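PDB 7BIP: luciferase-like monooxygenase from Streptomyces bottropensis, which probably acts as a monooxygenase in rishirilide biosynthesis, inserting an oxygen atom during assembly of this tricyclic aromatic type II polyketide. Local coordinates for residues E143-W148 / P157-P162; L86-K91 / E135-L140; R127-E132 / G150-F155; I98-L103 / R163-P168. One frame throughout, in Å; residues are numbered along the deposited sequence.

Contact 2 is the buried one of the four: segments 86-91 and 135-140 of two helices meet there through aliphatic side chains. Contacts 1, 3 and 4 lie at the surface and rely on polar bonds, to which 3 and 4 add ring faces. Contact 1 ties the two strands of the hairpin 146-149/154-158 together beside a calcium ion, while contact 3 fastens the tip of that hairpin to helix 126-142, which contact 2 also uses. Contact 4 joins two loops near the end of helix 85-98 through an indole and an amide. Arg163 connects contact 4 to contacts 1 and 2, reaching Glu144 weakly and the carbonyl of Leu140.

Contact 1: residues E143-W148 / P157-P162; sequences EEDVVW and PVTMLP. With CA (calcium ion), chain C.
Backbone hydrogen bonds pair Val146 with Val158 at the open end of the antiparallel hairpin 146-149/154-158. Val146 N gives a 2.8 Å bond to Val158 O, lying in the plane of that carbonyl, whereas Val158 N returns a longer bond to Val146 O from above the carbonyl plane. Asp145 and Val146 together face Val158, a G1 beta bulge in which Asp145 takes a positive phi of 52°. Its amide turns instead to a side chain: Asp145 N points almost straight (175°) at Thr159 OG1, 3.1 Å away. With OG1 anti to its carbonyl carbon, Thr159 can offer this oxygen to the bulge, and its CG2 packs 3.6 Å from Glu144 CG. Pro157, which follows a cis peptide bond, brings its CA within 3.2 Å of Val146 O in a CH-O contact, and its CB lies 3.8 Å from Val147 CG2. Two waters add bridges, one from Glu143 O to Met160 N, the other between Asp145 OD1 and Thr159 OG1. Just before the bulge, Glu144 bends at chi2 (90°) and clasps a calcium ion with both carboxylate oxygens, OE1 at 2.4 Å; two waters also bind the ion. Arg163 adds a weak bond to Glu144 OE2. The carboxylate charge is thus probably balanced by metal and arginine together, while the bulge amide is satisfied by a hydroxyl.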
loop_
_atom_site.group_PDB
_atom_site.type_symbol
_atom_site.label_atom_id
_atom_site.label_comp_id
_atom_site.label_asym_id
_atom_site.label_seq_id
_atom_site.Cartn_x
_atom_site.Cartn_y
_atom_site.Cartn_z
ATOM N N GLU A 143 10.010 5.350 19.110
ATOM C CA GLU A 143 11.306 5.888 19.502
ATOM C C GLU A 143 12.029 6.492 18.300
ATOM O O GLU A 143 11.642 6.305 17.144
ATOM C CB GLU A 143 12.207 4.803 20.129
ATOM C CG GLU A 143 11.577 4.012 21.274
ATOM C CD GLU A 143 11.333 4.850 22.512
ATOM O OE1 GLU A 143 10.414 4.507 23.288
ATOM O OE2 GLU A 143 12.059 5.849 22.714
ATOM N N GLU A 144 13.104 7.211 18.607
ATOM C CA GLU A 144 13.983 7.821 17.625
ATOM C C GLU A 144 15.408 7.371 17.909
ATOM O O GLU A 144 15.707 6.874 18.996
ATOM C CB GLU A 144 13.885 9.350 17.664
ATOM C CG GLU A 144 12.473 9.860 17.438
ATOM C CD GLU A 144 11.667 10.016 18.721
ATOM O OE1 GLU A 144 12.262 10.244 19.803
ATOM O OE2 GLU A 144 10.424 9.921 18.636
ATOM N N ASP A 145 16.292 7.563 16.927
ATOM C CA ASP A 145 17.675 7.067 17.016
ATOM C C ASP A 145 17.683 5.580 17.364
ATOM O O ASP A 145 18.462 5.109 18.199
ATOM C CB ASP A 145 18.499 7.860 18.040
ATOM C CG ASP A 145 19.150 9.101 17.450
ATOM O OD1 ASP A 145 19.267 9.199 16.212
ATOM O OD2 ASP A 145 19.559 9.979 18.242
ATOM N N VAL A 146 16.769 4.837 16.745
ATOM C CA VAL A 146 16.587 3.435 17.089
ATOM C C VAL A 146 17.788 2.631 16.615
ATOM O O VAL A 146 18.158 2.671 15.434
ATOM C CB VAL A 146 15.290 2.900 16.467
ATOM C CG1 VAL A 146 15.151 1.385 16.711
ATOM C CG2 VAL A 146 14.092 3.651 17.043
ATOM N N VAL A 147 18.397 1.895 17.535
ATOM C CA VAL A 147 19.460 0.957 17.210
ATOM C C VAL A 147 18.891 -0.432 17.435
ATOM O O VAL A 147 18.618 -0.826 18.575
ATOM C CB VAL A 147 20.720 1.194 18.043
ATOM C CG1 VAL A 147 21.781 0.212 17.609
ATOM C CG2 VAL A 147 21.204 2.631 17.826
ATOM N N TRP A 148 18.651 -1.152 16.347
ATOM C CA TRP A 148 18.024 -2.468 16.398
ATOM C C TRP A 148 19.067 -3.496 15.983
ATOM O O TRP A 148 19.505 -3.518 14.827
ATOM C CB TRP A 148 16.781 -2.521 15.502
ATOM C CG TRP A 148 16.144 -3.878 15.528
ATOM C CD1 TRP A 148 16.223 -4.837 14.556
ATOM C CD2 TRP A 148 15.379 -4.450 16.594
ATOM N NE1 TRP A 148 15.542 -5.965 14.947
ATOM C CE2 TRP A 148 15.009 -5.753 16.191
ATOM C CE3 TRP A 148 14.967 -3.988 17.849
ATOM C CZ2 TRP A 148 14.242 -6.600 16.999
ATOM C CZ3 TRP A 148 14.195 -4.824 18.645
ATOM C CH2 TRP A 148 13.846 -6.119 18.218
ATOM N N PRO A 157 21.697 3.917 14.355
ATOM C CA PRO A 157 20.505 4.700 14.712
ATOM C C PRO A 157 19.779 5.332 13.521
ATOM O O PRO A 157 20.410 5.976 12.673
ATOM C CB PRO A 157 21.059 5.788 15.638
ATOM C CG PRO A 157 22.513 5.892 15.294
ATOM C CD PRO A 157 22.938 4.513 14.887
ATOM N N VAL A 158 18.457 5.117 13.460
ATOM C CA VAL A 158 17.602 5.694 12.430
ATOM C C VAL A 158 16.323 6.172 13.101
ATOM O O VAL A 158 15.960 5.721 14.188
ATOM C CB VAL A 158 17.255 4.702 11.294
ATOM C CG1 VAL A 158 18.482 4.419 10.431
ATOM C CG2 VAL A 158 16.635 3.420 11.873
ATOM N N THR A 159 15.632 7.098 12.438
ATOM C CA THR A 159 14.300 7.515 12.859
ATOM C C THR A 159 13.366 7.380 11.667
ATOM O O THR A 159 13.583 8.012 10.626
ATOM C CB THR A 159 14.286 8.950 13.393
ATOM O OG1 THR A 159 15.240 9.081 14.452
ATOM C CG2 THR A 159 12.894 9.286 13.923
ATOM N N MET A 160 12.349 6.536 11.810
ATOM C CA MET A 160 11.438 6.232 10.716
ATOM C C MET A 160 10.444 7.364 10.502
ATOM O O MET A 160 9.800 7.829 11.446
ATOM C CB MET A 160 10.688 4.929 11.003
ATOM C CG MET A 160 9.624 4.564 9.964
ATOM S SD MET A 160 10.270 4.355 8.276
ATOM C CE MET A 160 11.629 3.250 8.565
ATOM N N LEU A 161 10.324 7.804 9.258
ATOM C CA LEU A 161 9.301 8.738 8.834
ATOM C C LEU A 161 8.307 8.018 7.936
ATOM O O LEU A 161 8.625 6.973 7.356
ATOM C CB LEU A 161 9.920 9.923 8.072
ATOM C CG LEU A 161 10.826 10.844 8.893
ATOM C CD1 LEU A 161 11.468 11.862 7.955
ATOM C CD2 LEU A 161 10.062 11.545 10.009
ATOM N N PRO A 162 7.074 8.514 7.835
ATOM C CA PRO A 162 6.525 9.577 8.676
ATOM C C PRO A 162 6.314 9.061 10.094
ATOM O O PRO A 162 6.185 7.848 10.308
ATOM C CB PRO A 162 5.193 9.899 8.002
ATOM C CG PRO A 162 4.760 8.548 7.394
ATOM C CD PRO A 162 6.053 7.893 6.964
HETATM CA CA CA C . 10.204 10.804 20.945
HETATM O O HOH W 1 12.111 5.439 14.419
HETATM O O HOH W 2 18.044 8.810 14.180
HETATM O O HOH W 3 9.852 8.653 21.876
HETATM O O HOH W 4 11.923 11.224 22.578
#

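Contact 2: residues L86-K91 / E135-L140; sequences LKLAGK and EAVRRL
The flat groups sit on the flank of helix 126-142 turned from helix 85-98. At the edge of the Arg138 guanidinium, in its plane, lies the Glu135 carboxylate, gripped side-on with one nitrogen to each oxygen: NE to OE1 at 2.9 Å and NH2 to OE2 at 2.8 Å, both reaching the acid from above its own plane. The Arg139 guanidinium also presents its edge, but sends NE and NH2 to the same oxygen; Arg139 NE lies 2.9 Å from Glu135 OE2, on its anti lone pair. Three donors therefore converge on OE2. Towards helix 85-98, which leads to strand 103-107 of this TIM-barrel-clan protein, the surface is aliphatic. The short helical segments cross at -48° with their axes 8.9 Å apart, and small Ala89 permits this approach, its CB 3.8 Å from Leu140 CB. Val137 spreads its methyls over the same turn: CG1 comes to Ala89 CB, and CG2, beside its own backbone N, to Leu88 CB at 4.0 Å. Leu86 and Leu140 cross at about a right angle, with Leu86 CD2 3.9 Å from Leu140 CD1. Met160 and Phe155 add to this apolar cluster. Between these segments the join is thus apolar, though Trp141 NE1 of helix 126-142, which leads to the hairpin 146-149/154-158, bonds to Ala89 O; on the outer side Glu135 is probably kept ionised by two arginines.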
loop_
_atom_site.group_PDB
_atom_site.type_symbol
_atom_site.label_atom_id
_atom_site.label_comp_id
_atom_site.label_asym_id
_atom_site.label_seq_id
_atom_site.Cartn_x
_atom_site.Cartn_y
_atom_site.Cartn_z
ATOM N N LEU A 86 11.484 -2.117 8.697
ATOM C CA LEU A 86 11.535 -0.735 8.225
ATOM C C LEU A 86 10.386 -0.453 7.269
ATOM O O LEU A 86 9.748 0.605 7.333
ATOM C CB LEU A 86 12.868 -0.460 7.527
ATOM C CG LEU A 86 14.119 -0.406 8.404
ATOM C CD1 LEU A 86 15.362 -0.360 7.513
ATOM C CD2 LEU A 86 14.079 0.792 9.344
ATOM N N LYS A 87 10.132 -1.383 6.356
ATOM C CA LYS A 87 9.066 -1.213 5.376
ATOM C C LYS A 87 7.697 -1.307 6.027
ATOM O O LYS A 87 6.796 -0.519 5.712
ATOM C CB LYS A 87 9.203 -2.288 4.309
ATOM C CG LYS A 87 10.465 -2.174 3.523
ATOM C CD LYS A 87 10.397 -0.980 2.642
ATOM C CE LYS A 87 9.323 -1.194 1.604
ATOM N NZ LYS A 87 9.547 -2.453 0.840
ATOM N N LEU A 88 7.519 -2.293 6.907
ATOM C CA LEU A 88 6.241 -2.467 7.578
ATOM C C LEU A 88 5.914 -1.255 8.438
ATOM O O LEU A 88 4.799 -0.720 8.382
ATOM C CB LEU A 88 6.274 -3.740 8.421
ATOM C CG LEU A 88 4.952 -4.224 9.008
ATOM C CD1 LEU A 88 3.860 -4.298 7.937
ATOM C CD2 LEU A 88 5.223 -5.592 9.604
ATOM N N ALA A 89 6.878 -0.799 9.244
ATOM C CA ALA A 89 6.631 0.386 10.060
ATOM C C ALA A 89 6.311 1.591 9.188
ATOM O O ALA A 89 5.390 2.360 9.493
ATOM C CB ALA A 89 7.837 0.682 10.949
ATOM N N GLY A 90 7.057 1.761 8.091
ATOM C CA GLY A 90 6.865 2.932 7.246
ATOM C C GLY A 90 5.513 2.951 6.555
ATOM O O GLY A 90 4.817 3.969 6.583
ATOM N N LYS A 91 5.122 1.832 5.917
ATOM C CA LYS A 91 3.846 1.858 5.194
ATOM C C LYS A 91 2.676 1.975 6.155
ATOM O O LYS A 91 1.685 2.649 5.844
ATOM C CB LYS A 91 3.687 0.628 4.287
ATOM C CG LYS A 91 3.448 -0.699 4.998
ATOM C CD LYS A 91 3.174 -1.819 3.980
ATOM C CE LYS A 91 4.406 -2.150 3.168
ATOM N NZ LYS A 91 4.226 -3.449 2.447
ATOM N N GLU A 135 8.283 -6.230 17.619
ATOM C CA GLU A 135 8.959 -5.296 18.510
ATOM C C GLU A 135 9.756 -4.257 17.736
ATOM O O GLU A 135 9.799 -3.086 18.130
ATOM C CB GLU A 135 9.858 -6.057 19.476
ATOM C CG GLU A 135 10.736 -5.170 20.363
ATOM C CD GLU A 135 9.942 -4.336 21.367
ATOM O OE1 GLU A 135 8.707 -4.494 21.451
ATOM O OE2 GLU A 135 10.566 -3.515 22.066
ATOM N N ALA A 136 10.413 -4.661 16.644
ATOM C CA ALA A 136 11.153 -3.684 15.851
ATOM C C ALA A 136 10.220 -2.619 15.289
ATOM O O ALA A 136 10.554 -1.428 15.303
ATOM C CB ALA A 136 11.922 -4.380 14.729
ATOM N N VAL A 137 9.044 -3.029 14.798
ATOM C CA VAL A 137 8.078 -2.058 14.285
ATOM C C VAL A 137 7.610 -1.133 15.402
ATOM O O VAL A 137 7.555 0.092 15.236
ATOM C CB VAL A 137 6.892 -2.779 13.619
ATOM C CG1 VAL A 137 5.729 -1.796 13.380
ATOM C CG2 VAL A 137 7.343 -3.426 12.292
ATOM N N ARG A 138 7.262 -1.707 16.560
ATOM C CA ARG A 138 6.850 -0.884 17.692
ATOM C C ARG A 138 7.919 0.141 18.045
ATOM O O ARG A 138 7.602 1.313 18.292
ATOM C CB ARG A 138 6.534 -1.757 18.909
ATOM C CG ARG A 138 6.004 -0.956 20.100
ATOM C CD ARG A 138 6.089 -1.740 21.433
ATOM N NE ARG A 138 7.462 -1.869 21.924
ATOM C CZ ARG A 138 8.165 -0.877 22.470
ATOM N NH1 ARG A 138 7.623 0.326 22.626
ATOM N NH2 ARG A 138 9.412 -1.084 22.867
ATOM N N ARG A 139 9.190 -0.278 18.057
ATOM C CA ARG A 139 10.268 0.646 18.388
ATOM C C ARG A 139 10.420 1.729 17.334
ATOM O O ARG A 139 10.659 2.892 17.676
ATOM C CB ARG A 139 11.588 -0.107 18.555
ATOM C CG ARG A 139 11.646 -0.822 19.850
ATOM C CD ARG A 139 13.057 -1.133 20.268
ATOM N NE ARG A 139 12.977 -2.214 21.222
ATOM C CZ ARG A 139 14.013 -2.860 21.730
ATOM N NH1 ARG A 139 15.256 -2.522 21.387
ATOM N NH2 ARG A 139 13.782 -3.846 22.589
ATOM N N LEU A 140 10.333 1.357 16.045
ATOM C CA LEU A 140 10.420 2.358 14.984
ATOM C C LEU A 140 9.314 3.397 15.103
ATOM O O LEU A 140 9.521 4.567 14.758
ATOM C CB LEU A 140 10.379 1.676 13.614
ATOM C CG LEU A 140 11.692 0.945 13.273
ATOM C CD1 LEU A 140 11.476 -0.066 12.154
ATOM C CD2 LEU A 140 12.782 1.950 12.898
#

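Contact 3: residues R127-E132 / G150-F155; sequences RARFDE and GTFHRF
The 127-132 segment lies within helix 126-142, whereas 150-155 runs through the hairpin turn and enters its second strand at Arg154; the nearest CA pair, Arg129 CA and Phe152 CA, is 7.0 Å apart. Side chains fill this gap. Glu132, extended beyond CG, meets Thr151 with both carboxylate oxygens, each through its syn lone pair: OE1 accepts from Thr151 N at 2.8 Å, and OE2 from Thr151 OG1 at 2.6 Å. A water bridges OE1 to Phe152 N. One face of the Phe152 ring carries Arg129 CG, 3.5 Å from the ring centroid in a CH-pi contact; the opposite face meets Thr151 CG2, and Ala128 CB lies at the edge. Further along the extended arginine, its guanidinium places a face over Phe152 CD1, with the planes 29° apart. A single carboxylate thus fixes the turn's backbone and hydroxyl, while the aromatic ring is clamped between the Arg129 CG methylene and the Thr151 CG2 methyl.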
loop_
_atom_site.group_PDB
_atom_site.type_symbol
_atom_site.label_atom_id
_atom_site.label_comp_id
_atom_site.label_asym_id
_atom_site.label_seq_id
_atom_site.Cartn_x
_atom_site.Cartn_y
_atom_site.Cartn_z
ATOM N N ARG A 127 8.804 -18.104 14.792
ATOM C CA ARG A 127 8.343 -17.463 16.025
ATOM C C ARG A 127 9.267 -16.321 16.435
ATOM O O ARG A 127 8.805 -15.248 16.842
ATOM C CB ARG A 127 8.237 -18.470 17.168
ATOM C CG ARG A 127 7.487 -17.893 18.368
ATOM C CD ARG A 127 8.431 -17.563 19.518
ATOM N NE ARG A 127 9.453 -18.598 19.705
ATOM C CZ ARG A 127 10.732 -18.360 19.994
ATOM N NH1 ARG A 127 11.572 -19.371 20.142
ATOM N NH2 ARG A 127 11.175 -17.115 20.135
ATOM N N ALA A 128 10.583 -16.539 16.353
ATOM C CA ALA A 128 11.509 -15.452 16.657
ATOM C C ALA A 128 11.391 -14.327 15.636
ATOM O O ALA A 128 11.442 -13.148 16.000
ATOM C CB ALA A 128 12.949 -15.968 16.725
ATOM N N ARG A 129 11.220 -14.668 14.355
ATOM C CA ARG A 129 11.029 -13.631 13.347
ATOM C C ARG A 129 9.781 -12.804 13.632
ATOM O O ARG A 129 9.764 -11.589 13.398
ATOM C CB ARG A 129 10.910 -14.256 11.959
ATOM C CG ARG A 129 12.159 -14.929 11.475
ATOM C CD ARG A 129 11.983 -15.365 10.019
ATOM N NE ARG A 129 13.204 -15.917 9.448
ATOM C CZ ARG A 129 14.089 -15.224 8.744
ATOM N NH1 ARG A 129 13.913 -13.924 8.512
ATOM N NH2 ARG A 129 15.163 -15.846 8.273
ATOM N N PHE A 130 8.717 -13.461 14.095
ATOM C CA PHE A 130 7.477 -12.760 14.394
ATOM C C PHE A 130 7.652 -11.808 15.573
ATOM O O PHE A 130 7.322 -10.618 15.478
ATOM C CB PHE A 130 6.366 -13.772 14.682
ATOM C CG PHE A 130 5.082 -13.142 15.130
ATOM C CD1 PHE A 130 4.192 -12.642 14.202
ATOM C CD2 PHE A 130 4.775 -13.028 16.480
ATOM C CE1 PHE A 130 3.007 -12.051 14.605
ATOM C CE2 PHE A 130 3.599 -12.435 16.884
ATOM C CZ PHE A 130 2.711 -11.953 15.949
ATOM N N ASP A 131 8.159 -12.321 16.693
ATOM C CA ASP A 131 8.308 -11.485 17.885
ATOM C C ASP A 131 9.257 -10.324 17.627
ATOM O O ASP A 131 8.994 -9.193 18.053
ATOM C CB ASP A 131 8.803 -12.318 19.064
ATOM C CG ASP A 131 7.729 -13.251 19.624
ATOM O OD1 ASP A 131 6.516 -12.976 19.460
ATOM O OD2 ASP A 131 8.111 -14.265 20.232
ATOM N N GLU A 132 10.376 -10.582 16.933
ATOM C CA GLU A 132 11.311 -9.497 16.648
ATOM C C GLU A 132 10.745 -8.520 15.628
ATOM O O GLU A 132 11.041 -7.324 15.697
ATOM C CB GLU A 132 12.658 -10.052 16.178
ATOM C CG GLU A 132 13.383 -10.784 17.293
ATOM C CD GLU A 132 14.863 -10.960 17.027
ATOM O OE1 GLU A 132 15.391 -10.279 16.124
ATOM O OE2 GLU A 132 15.492 -11.777 17.732
ATOM N N GLY A 150 19.013 -6.858 15.669
ATOM C CA GLY A 150 18.151 -8.017 15.679
ATOM C C GLY A 150 18.806 -9.269 15.134
ATOM O O GLY A 150 19.831 -9.239 14.447
ATOM N N THR A 151 18.158 -10.389 15.456
ATOM C CA THR A 151 18.569 -11.685 14.931
ATOM C C THR A 151 18.482 -11.697 13.411
ATOM O O THR A 151 19.322 -12.309 12.739
ATOM C CB THR A 151 17.690 -12.786 15.546
ATOM O OG1 THR A 151 17.826 -12.774 16.980
ATOM C CG2 THR A 151 18.103 -14.184 15.034
ATOM N N PHE A 152 17.512 -10.982 12.853
ATOM C CA PHE A 152 17.240 -11.034 11.427
ATOM C C PHE A 152 17.543 -9.738 10.703
ATOM O O PHE A 152 17.909 -9.784 9.531
ATOM C CB PHE A 152 15.784 -11.457 11.202
ATOM C CG PHE A 152 15.449 -12.705 11.941
ATOM C CD1 PHE A 152 15.940 -13.931 11.497
ATOM C CD2 PHE A 152 14.755 -12.658 13.144
ATOM C CE1 PHE A 152 15.693 -15.101 12.205
ATOM C CE2 PHE A 152 14.515 -13.826 13.870
ATOM C CZ PHE A 152 14.981 -15.046 13.401
ATOM N N HIS A 153 17.443 -8.591 11.371
ATOM C CA HIS A 153 17.786 -7.319 10.749
ATOM C C HIS A 153 18.544 -6.462 11.744
ATOM O O HIS A 153 18.220 -6.460 12.933
ATOM C CB HIS A 153 16.527 -6.583 10.275
ATOM C CG HIS A 153 15.648 -7.415 9.395
ATOM N ND1 HIS A 153 14.494 -8.021 9.845
ATOM C CD2 HIS A 153 15.781 -7.773 8.096
ATOM C CE1 HIS A 153 13.945 -8.703 8.855
ATOM N NE2 HIS A 153 14.703 -8.564 7.783
ATOM N N ARG A 154 19.567 -5.751 11.263
ATOM C CA ARG A 154 20.343 -4.843 12.096
ATOM C C ARG A 154 20.405 -3.480 11.427
ATOM O O ARG A 154 20.787 -3.375 10.257
ATOM C CB ARG A 154 21.754 -5.370 12.334
ATOM C CG ARG A 154 21.767 -6.718 13.034
ATOM C CD ARG A 154 23.193 -7.175 13.303
ATOM N NE ARG A 154 23.711 -7.945 12.176
ATOM C CZ ARG A 154 24.928 -7.802 11.669
ATOM N NH1 ARG A 154 25.765 -6.918 12.191
ATOM N NH2 ARG A 154 25.305 -8.547 10.642
ATOM N N PHE A 155 20.035 -2.438 12.164
ATOM C CA PHE A 155 20.031 -1.111 11.565
ATOM C C PHE A 155 20.034 -0.083 12.682
ATOM O O PHE A 155 19.716 -0.390 13.833
ATOM C CB PHE A 155 18.820 -0.912 10.639
ATOM C CG PHE A 155 17.485 -1.242 11.275
ATOM C CD1 PHE A 155 16.864 -0.358 12.146
ATOM C CD2 PHE A 155 16.836 -2.434 10.967
ATOM C CE1 PHE A 155 15.630 -0.674 12.723
ATOM C CE2 PHE A 155 15.619 -2.753 11.532
ATOM C CZ PHE A 155 15.012 -1.868 12.418
HETATM O O HOH W 5 15.470 -8.832 13.866
#

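Contact 4: residues I98-L103 / R163-P168; sequences ISQGRL and RTWQRP
Trp165 lays one face of its indole over the Gln100-Gly101 backbone, where a Schellman motif ends helix 85-98 ahead of strand 103-107 in this TIM-barrel-clan protein. Gln100 CA sits 3.5 Å from the centroid of the six-membered ring, almost on its normal, and Gly101 CA lies over the five-membered ring at 3.7 Å, so two CH-pi contacts share the face. The Gln100 side chain continues across the benzene end, CB 3.6 Å from Trp165 CH2. Having no side chain, Gly101 lets the indole approach, its CA only 3.4 Å from Trp165 CD1. Gln166 makes the polar link: extended beyond CG, it passes alongside Gly101 O and delivers NE2 to Leu103 O, just where the strand begins.

In the next shell, Trp165 CG stands anti to its backbone N (chi1 175°), which swings the ring toward the helix end, and Thr164 OG1 steadies the loop by donating to Gln166 O. Ser99 OG accepts from Arg102 N in an ST motif, and Arg102 NE returns to Ser99 O at 2.9 Å; the guanidinium goes on to Val71 O, Thr68 and Ala65 O. Asp96 takes a second bond from Gln166 NE2, helping to orient the amide. Gln166 NE2 lies 2.7 Å from Leu103 O, on a carbonyl lone pair, with 168° at the hydrogen.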
loop_
_atom_site.group_PDB
_atom_site.type_symbol
_atom_site.label_atom_id
_atom_site.label_comp_id
_atom_site.label_asym_id
_atom_site.label_seq_id
_atom_site.Cartn_x
_atom_site.Cartn_y
_atom_site.Cartn_z
ATOM N N ILE A 98 -2.794 8.844 6.503
ATOM C CA ILE A 98 -3.802 8.953 5.449
ATOM C C ILE A 98 -5.202 8.790 6.027
ATOM O O ILE A 98 -6.138 9.519 5.661
ATOM C CB ILE A 98 -3.510 7.912 4.350
ATOM C CG1 ILE A 98 -2.325 8.382 3.505
ATOM C CG2 ILE A 98 -4.744 7.670 3.460
ATOM C CD1 ILE A 98 -1.695 7.255 2.699
ATOM N N SER A 99 -5.362 7.845 6.955
ATOM C CA SER A 99 -6.654 7.560 7.568
ATOM C C SER A 99 -6.988 8.489 8.729
ATOM O O SER A 99 -8.057 8.337 9.323
ATOM C CB SER A 99 -6.678 6.103 8.057
ATOM O OG SER A 99 -5.938 5.980 9.274
ATOM N N GLN A 100 -6.104 9.431 9.063
ATOM C CA GLN A 100 -6.305 10.375 10.174
ATOM C C GLN A 100 -6.590 9.637 11.490
ATOM O O GLN A 100 -7.530 9.944 12.237
ATOM C CB GLN A 100 -7.393 11.407 9.828
ATOM C CG GLN A 100 -7.059 12.146 8.518
ATOM C CD GLN A 100 -7.622 13.551 8.441
ATOM O OE1 GLN A 100 -8.642 13.864 9.056
ATOM N NE2 GLN A 100 -6.948 14.411 7.681
ATOM N N GLY A 101 -5.740 8.647 11.775
ATOM C CA GLY A 101 -5.731 8.005 13.077
ATOM C C GLY A 101 -6.717 6.876 13.273
ATOM O O GLY A 101 -7.047 6.564 14.424
ATOM N N ARG A 102 -7.182 6.232 12.196
ATOM C CA ARG A 102 -8.214 5.202 12.291
ATOM C C ARG A 102 -7.656 3.785 12.192
ATOM O O ARG A 102 -8.436 2.829 12.132
ATOM C CB ARG A 102 -9.278 5.409 11.204
ATOM C CG ARG A 102 -10.150 6.654 11.405
ATOM C CD ARG A 102 -11.213 6.770 10.314
ATOM N NE ARG A 102 -10.656 7.184 9.020
ATOM C CZ ARG A 102 -11.091 6.739 7.842
ATOM N NH1 ARG A 102 -12.069 5.841 7.784
ATOM N NH2 ARG A 102 -10.543 7.187 6.717
ATOM N N LEU A 103 -6.332 3.621 12.212
ATOM C CA LEU A 103 -5.702 2.328 11.972
ATOM C C LEU A 103 -5.473 1.557 13.273
ATOM O O LEU A 103 -4.991 2.113 14.265
ATOM C CB LEU A 103 -4.356 2.534 11.260
ATOM C CG LEU A 103 -3.476 1.309 10.999
ATOM C CD1 LEU A 103 -4.154 0.368 10.011
ATOM C CD2 LEU A 103 -2.137 1.753 10.444
ATOM N N ARG A 163 6.324 9.953 11.073
ATOM C CA ARG A 163 5.879 9.536 12.389
ATOM C C ARG A 163 4.396 9.204 12.330
ATOM O O ARG A 163 3.667 9.705 11.476
ATOM C CB ARG A 163 6.156 10.625 13.417
ATOM C CG ARG A 163 7.585 11.190 13.333
ATOM C CD ARG A 163 8.659 10.117 13.503
ATOM N NE ARG A 163 8.783 9.669 14.888
ATOM C CZ ARG A 163 9.207 8.460 15.245
ATOM N NH1 ARG A 163 9.300 8.126 16.529
ATOM N NH2 ARG A 163 9.527 7.578 14.312
ATOM N N THR A 164 3.949 8.333 13.231
ATOM C CA THR A 164 2.538 7.965 13.194
ATOM C C THR A 164 1.646 9.134 13.630
ATOM O O THR A 164 2.083 10.108 14.258
ATOM C CB THR A 164 2.269 6.740 14.075
ATOM O OG1 THR A 164 2.640 7.029 15.427
ATOM C CG2 THR A 164 3.079 5.540 13.580
ATOM N N TRP A 165 0.375 9.035 13.248
ATOM C CA TRP A 165 -0.633 9.984 13.697
ATOM C C TRP A 165 -1.009 9.710 15.146
ATOM O O TRP A 165 -1.002 10.619 15.989
ATOM C CB TRP A 165 -1.852 9.864 12.781
ATOM C CG TRP A 165 -3.058 10.686 13.150
ATOM C CD1 TRP A 165 -3.853 10.546 14.263
ATOM C CD2 TRP A 165 -3.640 11.739 12.376
ATOM N NE1 TRP A 165 -4.876 11.457 14.225
ATOM C CE2 TRP A 165 -4.769 12.198 13.074
ATOM C CE3 TRP A 165 -3.311 12.336 11.156
ATOM C CZ2 TRP A 165 -5.571 13.244 12.599
ATOM C CZ3 TRP A 165 -4.099 13.368 10.682
ATOM C CH2 TRP A 165 -5.223 13.809 11.399
ATOM N N GLN A 166 -1.314 8.458 15.455
ATOM C CA GLN A 166 -1.731 8.090 16.802
ATOM C C GLN A 166 -0.541 8.058 17.756
ATOM O O GLN A 166 0.600 7.839 17.355
ATOM C CB GLN A 166 -2.421 6.726 16.785
ATOM C CG GLN A 166 -3.709 6.731 15.977
ATOM C CD GLN A 166 -4.343 5.363 15.915
ATOM O OE1 GLN A 166 -4.978 4.922 16.875
ATOM N NE2 GLN A 166 -4.169 4.678 14.792
ATOM N N ARG A 167 -0.828 8.249 19.040
ATOM C CA ARG A 167 0.211 8.321 20.052
ATOM C C ARG A 167 -0.028 7.268 21.127
ATOM O O ARG A 167 -1.118 7.224 21.710
ATOM C CB ARG A 167 0.239 9.711 20.682
ATOM C CG ARG A 167 0.567 10.796 19.676
ATOM C CD ARG A 167 0.445 12.161 20.318
ATOM N NE ARG A 167 0.378 13.238 19.337
ATOM C CZ ARG A 167 -0.081 14.452 19.629
ATOM N NH1 ARG A 167 -0.500 14.719 20.862
ATOM N NH2 ARG A 167 -0.115 15.392 18.696
ATOM N N PRO A 168 0.955 6.404 21.417
ATOM C CA PRO A 168 2.301 6.436 20.832
ATOM C C PRO A 168 2.383 5.910 19.403
ATOM O O PRO A 168 3.362 6.165 18.713
ATOM C CB PRO A 168 3.111 5.536 21.778
ATOM C CG PRO A 168 2.100 4.584 22.343
ATOM C CD PRO A 168 0.818 5.365 22.457
#